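Local structure of tumor necrosis factor ligand superfamily member 9 (Mus musculus, 6MKB) at residues 59-64 and 160-165; 11-16 and 37-42; 85-90 and 97-102; 24-29 and 131-136; 55-60 and 125-130. The protein is a cell-surface cytokine of the tumour necrosis factor family that binds the receptor TNFRSF9 (4-1BB) and drives proliferation of activated T cells. All coordinates share one frame; numbering follows the deposited sequence.

Contact 1 of 5, residues 59-64 and 160-165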
# COMPACT_ATOMS: atom_id res chain seq x y z
N LEU B 59 2.08 -15.42 -9.57
CA LEU B 59 1.28 -14.49 -8.79
C LEU B 59 2.22 -13.44 -8.20
O LEU B 59 3.11 -13.77 -7.41
CB LEU B 59 0.48 -15.23 -7.70
CG LEU B 59 -0.54 -14.41 -6.91
CD1 LEU B 59 -1.73 -13.99 -7.80
CD2 LEU B 59 -1.00 -15.18 -5.68
N TYR B 60 2.05 -12.19 -8.63
CA TYR B 60 2.89 -11.08 -8.18
C TYR B 60 2.09 -10.13 -7.32
O TYR B 60 0.93 -9.83 -7.62
CB TYR B 60 3.48 -10.29 -9.37
CG TYR B 60 4.61 -10.99 -10.11
CD1 TYR B 60 4.34 -11.97 -11.07
CD2 TYR B 60 5.94 -10.64 -9.88
CE1 TYR B 60 5.37 -12.61 -11.75
CE2 TYR B 60 6.98 -11.27 -10.57
CZ TYR B 60 6.69 -12.27 -11.49
OH TYR B 60 7.71 -12.90 -12.17
N TYR B 61 2.73 -9.62 -6.26
CA TYR B 61 2.16 -8.57 -5.44
C TYR B 61 2.65 -7.29 -6.09
O TYR B 61 3.85 -7.04 -6.11
CB TYR B 61 2.64 -8.72 -4.00
CG TYR B 61 2.19 -7.64 -3.04
CD1 TYR B 61 2.80 -6.39 -3.03
CD2 TYR B 61 1.24 -7.90 -2.06
CE1 TYR B 61 2.43 -5.41 -2.12
CE2 TYR B 61 0.89 -6.94 -1.12
CZ TYR B 61 1.46 -5.68 -1.18
OH TYR B 61 1.09 -4.72 -0.26
N VAL B 62 1.74 -6.55 -6.75
CA VAL B 62 2.12 -5.32 -7.45
C VAL B 62 1.71 -4.16 -6.57
O VAL B 62 0.63 -4.20 -5.96
CB VAL B 62 1.51 -5.24 -8.86
CG1 VAL B 62 2.15 -4.12 -9.67
CG2 VAL B 62 1.64 -6.57 -9.60
N PHE B 63 2.59 -3.15 -6.43
CA PHE B 63 2.32 -2.01 -5.57
C PHE B 63 2.66 -0.70 -6.26
O PHE B 63 3.55 -0.63 -7.11
CB PHE B 63 3.07 -2.12 -4.22
CG PHE B 63 4.58 -2.16 -4.29
CD1 PHE B 63 5.33 -0.97 -4.28
CD2 PHE B 63 5.26 -3.37 -4.33
CE1 PHE B 63 6.72 -1.01 -4.38
CE2 PHE B 63 6.66 -3.40 -4.39
CZ PHE B 63 7.38 -2.22 -4.41
N LEU B 64 1.91 0.34 -5.87
CA LEU B 64 2.00 1.73 -6.26
C LEU B 64 1.95 2.58 -5.03
O LEU B 64 1.12 2.33 -4.15
CB LEU B 64 0.87 2.15 -7.20
CG LEU B 64 0.81 1.51 -8.59
CD1 LEU B 64 -0.56 1.83 -9.27
CD2 LEU B 64 1.96 1.99 -9.47
N GLY B 160 6.46 -0.98 -7.98
CA GLY B 160 7.18 -2.25 -7.96
C GLY B 160 6.29 -3.47 -7.87
O GLY B 160 5.07 -3.37 -7.99
N LEU B 161 6.92 -4.62 -7.66
CA LEU B 161 6.27 -5.93 -7.54
C LEU B 161 7.23 -6.94 -6.98
O LEU B 161 8.44 -6.68 -6.87
CB LEU B 161 5.67 -6.48 -8.88
CG LEU B 161 6.40 -6.27 -10.23
CD1 LEU B 161 7.78 -6.82 -10.24
CD2 LEU B 161 5.68 -6.96 -11.33
N PHE B 162 6.67 -8.08 -6.58
CA PHE B 162 7.42 -9.22 -6.11
C PHE B 162 6.68 -10.51 -6.40
O PHE B 162 5.46 -10.55 -6.30
CB PHE B 162 7.80 -9.12 -4.63
CG PHE B 162 6.82 -8.69 -3.59
CD1 PHE B 162 6.01 -9.61 -2.95
CD2 PHE B 162 6.85 -7.38 -3.08
CE1 PHE B 162 5.19 -9.22 -1.87
CE2 PHE B 162 6.04 -6.99 -2.01
CZ PHE B 162 5.23 -7.91 -1.39
N LEU B 163 7.43 -11.56 -6.78
CA LEU B 163 6.87 -12.87 -7.06
C LEU B 163 6.54 -13.57 -5.75
O LEU B 163 7.42 -13.83 -4.94
CB LEU B 163 7.81 -13.71 -7.94
CG LEU B 163 7.36 -15.13 -8.33
CD1 LEU B 163 5.99 -15.11 -9.03
CD2 LEU B 163 8.39 -15.79 -9.24
N VAL B 164 5.25 -13.87 -5.57
CA VAL B 164 4.65 -14.50 -4.39
C VAL B 164 4.49 -16.02 -4.63
O VAL B 164 4.71 -16.82 -3.73
CB VAL B 164 3.29 -13.79 -4.11
CG1 VAL B 164 2.35 -14.62 -3.26
CG2 VAL B 164 3.51 -12.41 -3.49
N LYS B 165 4.07 -16.40 -5.82
CA LYS B 165 3.85 -17.79 -6.14
C LYS B 165 4.19 -18.06 -7.62
O LYS B 165 3.45 -17.62 -8.50
CB LYS B 165 2.39 -18.18 -5.81
CG LYS B 165 2.05 -19.64 -6.04
CD LYS B 165 0.57 -19.96 -5.79
CE LYS B 165 -0.54 -19.08 -6.38
NZ LYS B 165 -0.75 -19.29 -7.83
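Two antiparallel strands of the inner sheet of the TNF jelly roll, 58-70 and 149-166, pair here and end in a classic beta bulge. Val164 and Lys165 both face Leu59, whose O accepts from Val164 N at 2.8 Å, nearly along the C=O axis, and from Lys165 N at 3.2 Å on a lone pair. Beyond the bulge the pairing is regular, with Tyr61 opposite Phe162 and Phe63 opposite Gly160.

On the face carrying these aromatics, the Tyr61 and Phe162 rings point the same way with planes at 5°, their centroids 4.5 Å apart but slid so that they barely overlap. Phe162 CG takes the crowded position between backbone N and carbonyl carbon (chi1 45°), which sets its ring under Tyr61 CB, 3.7 Å from the ring centroid. Gly160, lacking a side chain, lets the Phe63 ring lie flat on the strand, Gly160 CA 3.8 Å from the Phe63 centroid. On the other face, Leu163 CD1 sits over the Tyr60 ring, 3.9 Å from its centroid, while Leu161 packs beside Val62.

Phe162 stacks on Phe162 of the second subunit, while Tyr61 meets Phe63 of that subunit: flat aromatic rings suit this face to the dimer interface.

Contact 2 of 5, residues 11-16 and 37-42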
# COMPACT_ATOMS: atom_id res chain seq x y z
N ALA B 11 11.22 -5.76 -7.25
CA ALA B 11 11.57 -4.48 -7.87
C ALA B 11 10.85 -3.34 -7.17
O ALA B 11 9.70 -3.50 -6.77
CB ALA B 11 11.22 -4.49 -9.35
N LYS B 12 11.53 -2.21 -7.00
CA LYS B 12 10.98 -0.97 -6.45
C LYS B 12 11.62 0.18 -7.18
O LYS B 12 12.77 0.54 -6.89
CB LYS B 12 11.15 -0.84 -4.92
CG LYS B 12 10.33 0.32 -4.34
CD LYS B 12 10.57 0.59 -2.85
CE LYS B 12 10.04 1.97 -2.53
NZ LYS B 12 10.04 2.26 -1.08
N LEU B 13 10.91 0.71 -8.18
CA LEU B 13 11.34 1.83 -9.02
C LEU B 13 10.90 3.12 -8.39
O LEU B 13 9.88 3.14 -7.72
CB LEU B 13 10.78 1.71 -10.46
CG LEU B 13 11.05 0.38 -11.18
CD1 LEU B 13 10.41 0.37 -12.53
CD2 LEU B 13 12.52 0.09 -11.31
N LEU B 14 11.67 4.20 -8.58
CA LEU B 14 11.38 5.52 -8.01
C LEU B 14 11.16 6.48 -9.16
O LEU B 14 11.95 6.50 -10.10
CB LEU B 14 12.50 6.01 -7.07
CG LEU B 14 12.92 5.06 -5.91
CD1 LEU B 14 14.01 5.71 -5.10
CD2 LEU B 14 11.74 4.71 -5.00
N ALA B 15 10.04 7.20 -9.13
CA ALA B 15 9.63 8.06 -10.22
C ALA B 15 10.57 9.23 -10.44
O ALA B 15 10.99 9.89 -9.48
CB ALA B 15 8.22 8.58 -9.97
N LYS B 16 10.89 9.51 -11.72
CA LYS B 16 11.65 10.69 -12.10
C LYS B 16 10.78 11.91 -11.78
O LYS B 16 9.55 11.79 -11.71
CB LYS B 16 12.04 10.63 -13.57
CG LYS B 16 13.24 9.73 -13.85
CD LYS B 16 13.76 9.97 -15.25
CE LYS B 16 14.82 8.98 -15.66
NZ LYS B 16 15.38 9.28 -17.00
N SER B 37 21.05 -1.51 -9.13
CA SER B 37 19.69 -1.41 -9.64
C SER B 37 18.67 -1.77 -8.59
O SER B 37 18.92 -2.60 -7.71
CB SER B 37 19.49 -2.28 -10.89
OG SER B 37 19.47 -3.67 -10.60
N TYR B 38 17.49 -1.13 -8.71
CA TYR B 38 16.31 -1.34 -7.87
C TYR B 38 15.55 -2.62 -8.28
O TYR B 38 14.54 -2.95 -7.67
CB TYR B 38 15.40 -0.10 -7.96
CG TYR B 38 15.96 1.11 -7.26
CD1 TYR B 38 16.01 1.18 -5.87
CD2 TYR B 38 16.41 2.21 -7.98
CE1 TYR B 38 16.51 2.30 -5.21
CE2 TYR B 38 16.92 3.34 -7.34
CZ TYR B 38 16.99 3.37 -5.95
OH TYR B 38 17.50 4.49 -5.33
N LEU B 39 16.11 -3.37 -9.26
CA LEU B 39 15.57 -4.61 -9.80
C LEU B 39 16.42 -5.84 -9.50
O LEU B 39 17.64 -5.83 -9.68
CB LEU B 39 15.42 -4.52 -11.33
CG LEU B 39 14.52 -3.45 -11.87
CD1 LEU B 39 15.33 -2.35 -12.52
CD2 LEU B 39 13.60 -4.00 -12.89
N SER B 40 15.75 -6.93 -9.16
CA SER B 40 16.42 -8.21 -8.99
C SER B 40 16.49 -8.88 -10.36
O SER B 40 16.03 -8.30 -11.35
CB SER B 40 15.65 -9.07 -7.99
OG SER B 40 14.50 -9.61 -8.60
N GLN B 41 17.04 -10.09 -10.44
CA GLN B 41 17.05 -10.85 -11.68
C GLN B 41 15.60 -11.31 -11.95
O GLN B 41 14.76 -11.34 -11.04
CB GLN B 41 18.03 -12.04 -11.58
CG GLN B 41 18.97 -12.19 -12.79
CD GLN B 41 20.06 -11.13 -12.91
OE1 GLN B 41 20.82 -10.86 -11.96
NE2 GLN B 41 20.16 -10.51 -14.08
N GLY B 42 15.29 -11.58 -13.21
CA GLY B 42 13.92 -11.94 -13.58
C GLY B 42 13.04 -10.72 -13.76
O GLY B 42 11.83 -10.85 -13.96
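The phenol of Tyr38 and the branched end of Leu14 are the two bumps that fit together here. Both residues hold CG anti to the carbonyl carbon (chi1 -71° and -53°), and their side chains cross at about a right angle, so Leu14 CG lies over one face of the Tyr38 ring and Leu14 CD1 touches Tyr38 OH at 3.7 Å. Tyr38 CB presses on Lys12 O at 2.9 Å, a tight fit. Leu13 starts away from the loop, but its end swings back, and its CD2 meets Leu39 CD1 at 3.9 Å in an oblique crossing. Ala11, with just a methyl, lies close beside Leu39, Ala11 CB 4.3 Å from Leu39 CG.

This is how the loop before strand 43-46 lies along strand 10-15 of the TNF jelly roll. A single bridge, Ala11 with Leu39, marks the meeting. Its bond runs from Lys12 N to Tyr38 O, 3.2 Å, with the donor 31° above the carbonyl plane, and Ala11 CA adds a CH contact to the same oxygen at 3.3 Å. The loop is braced from within by Ser37 OG, a compact donor to Leu39 O, while Ser40 OG reaches back to Phe10 N.

Contact 3 of 5, residues 85-90 and 97-102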
# COMPACT_ATOMS: atom_id res chain seq x y z
N LEU B 85 -2.77 7.21 -10.29
CA LEU B 85 -1.65 6.39 -10.78
C LEU B 85 -2.33 5.18 -11.38
O LEU B 85 -3.00 4.44 -10.65
CB LEU B 85 -0.64 6.00 -9.69
CG LEU B 85 0.32 7.06 -9.13
CD1 LEU B 85 1.37 6.38 -8.30
CD2 LEU B 85 0.98 7.90 -10.24
N VAL B 86 -2.28 5.05 -12.71
CA VAL B 86 -2.97 3.97 -13.41
C VAL B 86 -1.97 2.93 -13.87
O VAL B 86 -1.08 3.25 -14.65
CB VAL B 86 -3.81 4.53 -14.60
CG1 VAL B 86 -4.56 3.41 -15.32
CG2 VAL B 86 -4.79 5.62 -14.15
N LEU B 87 -2.11 1.67 -13.39
CA LEU B 87 -1.24 0.56 -13.79
C LEU B 87 -1.65 0.10 -15.16
O LEU B 87 -2.78 -0.33 -15.33
CB LEU B 87 -1.29 -0.61 -12.77
CG LEU B 87 -0.34 -1.81 -13.08
CD1 LEU B 87 1.12 -1.44 -12.96
CD2 LEU B 87 -0.65 -2.98 -12.18
N GLN B 88 -0.76 0.22 -16.16
CA GLN B 88 -0.98 -0.15 -17.56
C GLN B 88 -0.27 -1.47 -17.86
O GLN B 88 0.95 -1.51 -17.92
CB GLN B 88 -0.50 0.98 -18.48
CG GLN B 88 -1.18 2.35 -18.21
CD GLN B 88 -0.45 3.54 -18.78
OE1 GLN B 88 0.73 3.48 -19.18
NE2 GLN B 88 -1.14 4.66 -18.84
N ALA B 89 -1.03 -2.57 -17.98
CA ALA B 89 -0.51 -3.92 -18.21
C ALA B 89 -0.69 -4.38 -19.66
O ALA B 89 -1.77 -4.20 -20.24
CB ALA B 89 -1.18 -4.90 -17.26
N LYS B 90 0.38 -4.97 -20.22
CA LYS B 90 0.46 -5.56 -21.56
C LYS B 90 0.93 -7.03 -21.44
O LYS B 90 2.10 -7.25 -21.17
CB LYS B 90 1.42 -4.77 -22.46
CG LYS B 90 0.81 -3.53 -23.11
CD LYS B 90 1.86 -2.75 -23.89
CE LYS B 90 1.47 -1.31 -24.01
NZ LYS B 90 2.57 -0.49 -24.58
N ASP B 97 -9.20 -3.52 -15.41
CA ASP B 97 -10.28 -2.57 -15.55
C ASP B 97 -10.21 -1.80 -14.26
O ASP B 97 -10.35 -2.40 -13.18
CB ASP B 97 -11.61 -3.29 -15.75
N ASN B 98 -9.83 -0.52 -14.35
CA ASN B 98 -9.63 0.44 -13.26
C ASN B 98 -8.59 -0.07 -12.21
O ASN B 98 -8.79 0.12 -11.00
CB ASN B 98 -10.96 0.91 -12.59
CG ASN B 98 -11.89 -0.16 -12.04
OD1 ASN B 98 -12.90 -0.52 -12.67
ND2 ASN B 98 -11.56 -0.71 -10.88
N LEU B 99 -7.44 -0.61 -12.69
CA LEU B 99 -6.28 -0.96 -11.84
C LEU B 99 -5.57 0.37 -11.58
O LEU B 99 -4.76 0.82 -12.40
CB LEU B 99 -5.36 -1.98 -12.56
CG LEU B 99 -5.20 -3.40 -12.00
CD1 LEU B 99 -6.52 -4.07 -11.79
CD2 LEU B 99 -4.41 -4.25 -12.95
N ALA B 100 -6.01 1.10 -10.53
CA ALA B 100 -5.50 2.45 -10.27
C ALA B 100 -5.57 2.87 -8.81
O ALA B 100 -6.44 2.45 -8.06
CB ALA B 100 -6.28 3.46 -11.11
N LEU B 101 -4.67 3.80 -8.45
CA LEU B 101 -4.57 4.44 -7.15
C LEU B 101 -5.07 5.84 -7.37
O LEU B 101 -4.42 6.61 -8.08
CB LEU B 101 -3.10 4.39 -6.66
CG LEU B 101 -2.69 5.23 -5.41
CD1 LEU B 101 -3.63 5.00 -4.23
CD2 LEU B 101 -1.29 4.88 -4.96
N THR B 102 -6.26 6.18 -6.82
CA THR B 102 -6.84 7.51 -7.00
C THR B 102 -6.91 8.25 -5.66
O THR B 102 -7.18 7.67 -4.61
CB THR B 102 -8.22 7.39 -7.66
OG1 THR B 102 -8.09 6.57 -8.82
CG2 THR B 102 -8.80 8.74 -8.09
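No aromatic ring takes part here; the flat groups are peptide units, and each carbonyl receives its N-H in its own plane. Leu85 N bonds to Leu101 O and Leu101 N to Leu85 O, both at 2.8 Å and nearly straight (165° and 169°). Above and below this ribbon the residues sort by face. Val86 and Ala100 share the more exposed side, where Val86 CG2 meets Ala100 CB at 4.0 Å. The single methyl of Ala100 suits a non-hydrogen-bonded pair whose CA atoms lie only 4.3 Å apart, and Ala100 CB sits 3.5 Å from Leu85 O.

The two segments belong to the beta hairpin of strands 80-90 and 100-105 in the outer sheet of the TNF jelly roll, residues 85-90 and 100-102 running antiparallel at 177°. On the buried side Leu85 and Leu101 stand next to each other with CB atoms 4.2 Å apart, and Leu101 reaches Leu64 and Leu66 of strand 58-70 across the sandwich. Towards the loop, Leu99 is the centre of an inverse gamma turn that leads the chain into the strand. Its carbonyl accepts Leu87 N at 3.0 Å, and its side chain runs alongside that of Leu87, the two CD2 methyls 4.0 Å apart.

Contact 4 of 5, residues 24-29 and 131-136. With SO4 (sulfate ion), chain K; SO4 (sulfate ion), chain M.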
# COMPACT_ATOMS: atom_id res chain seq x y z
N THR B 24 0.22 11.60 -18.64
CA THR B 24 1.44 11.06 -19.27
C THR B 24 1.85 9.69 -18.67
O THR B 24 1.40 9.32 -17.59
CB THR B 24 2.61 12.08 -19.08
OG1 THR B 24 3.75 11.69 -19.85
CG2 THR B 24 3.04 12.25 -17.60
N THR B 25 2.78 8.99 -19.33
CA THR B 25 3.32 7.76 -18.77
C THR B 25 4.55 8.17 -17.97
O THR B 25 5.40 8.93 -18.47
CB THR B 25 3.59 6.74 -19.86
OG1 THR B 25 2.32 6.33 -20.38
CG2 THR B 25 4.33 5.52 -19.32
N LEU B 26 4.61 7.75 -16.72
CA LEU B 26 5.71 8.12 -15.86
C LEU B 26 7.02 7.42 -16.25
O LEU B 26 7.04 6.25 -16.67
CB LEU B 26 5.39 7.83 -14.39
CG LEU B 26 4.39 8.74 -13.71
CD1 LEU B 26 4.14 8.27 -12.32
CD2 LEU B 26 4.84 10.20 -13.70
N ASN B 27 8.12 8.18 -16.09
CA ASN B 27 9.49 7.74 -16.25
C ASN B 27 9.98 7.28 -14.89
O ASN B 27 9.57 7.83 -13.86
CB ASN B 27 10.36 8.86 -16.82
CG ASN B 27 10.36 8.89 -18.32
OD1 ASN B 27 10.77 7.93 -18.99
ND2 ASN B 27 9.89 9.99 -18.89
N TRP B 28 10.82 6.26 -14.85
CA TRP B 28 11.32 5.71 -13.60
C TRP B 28 12.84 5.64 -13.57
O TRP B 28 13.48 5.40 -14.61
CB TRP B 28 10.72 4.29 -13.37
CG TRP B 28 9.22 4.30 -13.34
CD1 TRP B 28 8.39 4.19 -14.42
CD2 TRP B 28 8.39 4.62 -12.22
NE1 TRP B 28 7.08 4.43 -14.03
CE2 TRP B 28 7.06 4.69 -12.68
CE3 TRP B 28 8.63 4.76 -10.84
CZ2 TRP B 28 5.98 4.92 -11.83
CZ3 TRP B 28 7.56 5.02 -10.00
CH2 TRP B 28 6.26 5.14 -10.50
N HIS B 29 13.42 5.85 -12.38
CA HIS B 29 14.82 5.58 -12.08
C HIS B 29 14.84 4.06 -11.81
O HIS B 29 14.05 3.61 -10.97
CB HIS B 29 15.33 6.35 -10.84
CG HIS B 29 15.32 7.85 -10.93
ND1 HIS B 29 16.22 8.53 -11.75
CD2 HIS B 29 14.62 8.75 -10.21
CE1 HIS B 29 15.99 9.81 -11.54
NE2 HIS B 29 15.04 10.00 -10.62
N LEU B 131 4.58 -3.77 -17.77
CA LEU B 131 3.84 -2.92 -16.85
C LEU B 131 4.40 -1.51 -16.88
O LEU B 131 5.59 -1.31 -16.66
CB LEU B 131 3.98 -3.53 -15.43
CG LEU B 131 2.83 -4.32 -14.78
CD1 LEU B 131 2.14 -5.24 -15.70
CD2 LEU B 131 3.36 -5.15 -13.63
N SER B 132 3.56 -0.54 -17.19
CA SER B 132 3.92 0.87 -17.19
C SER B 132 2.91 1.58 -16.27
O SER B 132 1.89 0.98 -15.89
CB SER B 132 3.95 1.45 -18.61
OG SER B 132 2.67 1.60 -19.19
N VAL B 133 3.20 2.82 -15.86
CA VAL B 133 2.31 3.56 -14.96
C VAL B 133 2.00 4.93 -15.56
O VAL B 133 2.91 5.71 -15.85
CB VAL B 133 2.92 3.69 -13.53
CG1 VAL B 133 1.98 4.45 -12.58
CG2 VAL B 133 3.27 2.31 -12.97
N GLY B 134 0.72 5.21 -15.70
CA GLY B 134 0.26 6.49 -16.19
C GLY B 134 -0.19 7.41 -15.07
O GLY B 134 -0.88 6.99 -14.14
N LEU B 135 0.25 8.65 -15.14
CA LEU B 135 -0.22 9.68 -14.23
C LEU B 135 -1.50 10.29 -14.87
O LEU B 135 -1.48 10.63 -16.05
CB LEU B 135 0.89 10.74 -14.01
CG LEU B 135 0.48 12.02 -13.22
CD1 LEU B 135 0.18 11.72 -11.74
CD2 LEU B 135 1.55 13.09 -13.36
N ARG B 136 -2.61 10.34 -14.13
CA ARG B 136 -3.87 10.95 -14.57
C ARG B 136 -4.31 12.01 -13.56
O ARG B 136 -4.13 11.81 -12.36
CB ARG B 136 -5.01 9.91 -14.78
CG ARG B 136 -4.87 8.94 -15.96
CD ARG B 136 -4.43 9.64 -17.24
NE ARG B 136 -3.13 9.11 -17.65
CZ ARG B 136 -2.91 8.45 -18.78
NH1 ARG B 136 -3.88 8.30 -19.67
NH2 ARG B 136 -1.69 8.01 -19.06
S SO4 K . 18.28 7.91 -14.26
O1 SO4 K . 17.26 7.00 -14.84
O2 SO4 K . 19.49 7.82 -15.10
O3 SO4 K . 17.81 9.32 -14.23
O4 SO4 K . 18.59 7.49 -12.87
S SO4 M . 14.62 13.80 -12.65
O1 SO4 M . 13.34 13.77 -13.41
O2 SO4 M . 15.69 13.25 -13.53
O3 SO4 M . 14.96 15.22 -12.33
O4 SO4 M . 14.50 13.02 -11.39
O HOH W 1 5.87 3.79 -16.43
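Trp28 holds CG anti to its carbonyl carbon (chi1 -58°), which turns the edge of the indole to the neighbouring strand, where CZ2 meets Val133 CB at 3.7 Å, the side chains crossing at about a right angle. Leu26, with the same first torsion and an extended second one (chi2 177°), lays CD2 against Leu135 CB at 4.0 Å. Turned this way, Trp28 also puts NE1 2.8 Å from a water in the ring plane; the water accepts from Val133 N as well and donates to Leu26 O, so it satisfies three polar groups where direct strand pairing has stopped.

The pairing itself, Thr24 with Leu135 and Thr25 with Gly134, joins strand 24-29 to strand 129-140 of the TNF jelly roll. Leu135 N meets Thr24 O, and Leu26 N meets Val133 O, both at 2.8 Å and nearly along the C=O axis. Arg136 is bent at chi2 and chi3, so NE curls back onto Leu135 O from above the carbonyl plane, and that oxygen takes a second bond from Thr24 N. At the exposed end His29 ND1 bonds to O4 of one sulfate, probably from the crystallisation liquor (2.8 Å), and NE2 holds another weakly; two donating nitrogens are consistent with a charged imidazolium.

Contact 5 of 5, residues 55-60 and 125-130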
# COMPACT_ATOMS: atom_id res chain seq x y z
N ASP B 55 9.92 -11.42 -16.32
CA ASP B 55 10.50 -12.58 -16.98
C ASP B 55 9.66 -13.86 -16.86
O ASP B 55 9.33 -14.47 -17.88
CB ASP B 55 11.89 -12.85 -16.40
CG ASP B 55 12.93 -13.50 -17.27
OD1 ASP B 55 12.55 -14.24 -18.22
OD2 ASP B 55 14.14 -13.30 -17.00
N SER B 56 9.37 -14.30 -15.63
CA SER B 56 8.68 -15.58 -15.42
C SER B 56 7.21 -15.43 -14.92
O SER B 56 6.90 -14.47 -14.21
CB SER B 56 9.49 -16.46 -14.47
OG SER B 56 9.65 -15.85 -13.20
N PRO B 57 6.30 -16.35 -15.32
CA PRO B 57 4.90 -16.22 -14.88
C PRO B 57 4.68 -16.63 -13.41
O PRO B 57 5.40 -17.48 -12.85
CB PRO B 57 4.15 -17.17 -15.81
CG PRO B 57 5.17 -18.24 -16.12
CD PRO B 57 6.49 -17.55 -16.18
N GLY B 58 3.64 -16.06 -12.84
CA GLY B 58 3.22 -16.34 -11.48
C GLY B 58 2.33 -15.29 -10.88
O GLY B 58 1.87 -14.37 -11.57
N LEU B 59 2.08 -15.42 -9.57
CA LEU B 59 1.28 -14.49 -8.79
C LEU B 59 2.22 -13.44 -8.20
O LEU B 59 3.11 -13.77 -7.41
CB LEU B 59 0.48 -15.23 -7.70
CG LEU B 59 -0.54 -14.41 -6.91
CD1 LEU B 59 -1.73 -13.99 -7.80
CD2 LEU B 59 -1.00 -15.18 -5.68
N TYR B 60 2.05 -12.19 -8.63
CA TYR B 60 2.89 -11.08 -8.18
C TYR B 60 2.09 -10.13 -7.32
O TYR B 60 0.93 -9.83 -7.62
CB TYR B 60 3.48 -10.29 -9.37
CG TYR B 60 4.61 -10.99 -10.11
CD1 TYR B 60 4.34 -11.97 -11.07
CD2 TYR B 60 5.94 -10.64 -9.88
CE1 TYR B 60 5.37 -12.61 -11.75
CE2 TYR B 60 6.98 -11.27 -10.57
CZ TYR B 60 6.69 -12.27 -11.49
OH TYR B 60 7.71 -12.90 -12.17
N LEU B 125 0.52 -12.75 -13.57
CA LEU B 125 1.30 -12.22 -14.68
C LEU B 125 1.91 -13.35 -15.49
O LEU B 125 2.19 -14.44 -14.96
CB LEU B 125 2.38 -11.23 -14.20
CG LEU B 125 1.91 -9.99 -13.40
CD1 LEU B 125 3.09 -9.10 -13.04
CD2 LEU B 125 0.86 -9.17 -14.14
N LYS B 126 2.09 -13.10 -16.79
CA LYS B 126 2.63 -14.03 -17.79
C LYS B 126 4.10 -13.73 -18.02
O LYS B 126 4.60 -12.68 -17.59
CB LYS B 126 1.85 -13.90 -19.11
CG LYS B 126 0.34 -13.97 -19.01
CD LYS B 126 -0.16 -15.39 -18.83
CE LYS B 126 -1.62 -15.57 -19.12
NZ LYS B 126 -1.96 -17.02 -19.18
N ALA B 127 4.79 -14.63 -18.71
CA ALA B 127 6.19 -14.47 -19.09
C ALA B 127 6.27 -13.38 -20.17
O ALA B 127 5.59 -13.48 -21.19
CB ALA B 127 6.76 -15.79 -19.60
N GLY B 128 7.04 -12.34 -19.90
CA GLY B 128 7.21 -11.20 -20.80
C GLY B 128 6.20 -10.10 -20.56
O GLY B 128 6.05 -9.21 -21.40
N HIS B 129 5.52 -10.15 -19.40
CA HIS B 129 4.50 -9.16 -19.02
C HIS B 129 5.14 -7.79 -18.88
O HIS B 129 6.21 -7.65 -18.29
CB HIS B 129 3.78 -9.58 -17.71
CG HIS B 129 2.30 -9.44 -17.78
ND1 HIS B 129 1.70 -8.20 -17.90
CD2 HIS B 129 1.33 -10.38 -17.71
CE1 HIS B 129 0.40 -8.43 -17.92
NE2 HIS B 129 0.13 -9.72 -17.81
N ARG B 130 4.50 -6.78 -19.47
CA ARG B 130 4.99 -5.40 -19.49
C ARG B 130 4.02 -4.55 -18.69
O ARG B 130 2.80 -4.66 -18.86
CB ARG B 130 5.14 -4.89 -20.94
CG ARG B 130 6.21 -5.67 -21.68
CD ARG B 130 6.24 -5.36 -23.15
NE ARG B 130 7.54 -5.78 -23.67
CZ ARG B 130 8.60 -5.00 -23.77
NH1 ARG B 130 8.53 -3.71 -23.46
NH2 ARG B 130 9.77 -5.51 -24.14
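Leu125 is the hub of the first shell. Its CD1 rests against the Tyr60 ring, 3.7 Å from Tyr60 CD1, the two side chains crossing at about a right angle. The other branch, Leu125 CD2, sits over the centre of the His129 imidazole, 3.7 Å above its plane, so one branched leucine lies between two rings. Further out, Pro57 CD packs on Ala127 CB at 3.9 Å, and Ala127 CB lies 3.4 Å from Asp55 O; a small methyl suits this close approach to backbone.

What positions these groups is mostly backbone. Gly58 and Leu125 form one antiparallel hydrogen-bonded pair: Gly58 N gives to Leu125 O at 3.0 Å, and Leu125 N to Gly58 O at 2.9 Å, nearly along the C=O axis. Gly58 is fully extended with a positive phi (161°), which glycine adopts readily. Tyr60 OH donates to a lone pair of Ser56 O in the ring plane, 2.7 Å away, tying the ring to the loop before its strand.

Outermost, Lys126 to His129 make a type II beta turn, closed by His129 N to Lys126 O at 3.2 Å. Gly128 has the positive phi usual at the third position, easily taken by glycine, and with His129 forms a G1 bulge opposite Val54. The turn carries the chain from strand 115-125 of the inner sheet to strand 129-140 of the outer one, a crossing typical of the TNF jelly roll.

How the contacts relate
Contacts 1, 3 and 4 are largely buried strand pairings, whereas contacts 2 and 5 lie at the partly exposed margin, where loops meet strands through one or two backbone bonds and a few apolar groups. Contacts 1 and 5 share Leu59 and Tyr60 on strand 58-70; contacts 4 and 5 both use strand 129-140. Contact 1 belongs to the inner sheet and contact 3 to the outer; they meet across the core, for example Val62 on Leu87. Leu14 and Lys16 of contact 2 are backbone hydrogen-bonded to His29 and Asn27 of contact 4. Aromatic packing distinguishes contact 1, at the subunit interface; contact 3 relies on leucines, and contact 4 adds a bridging water.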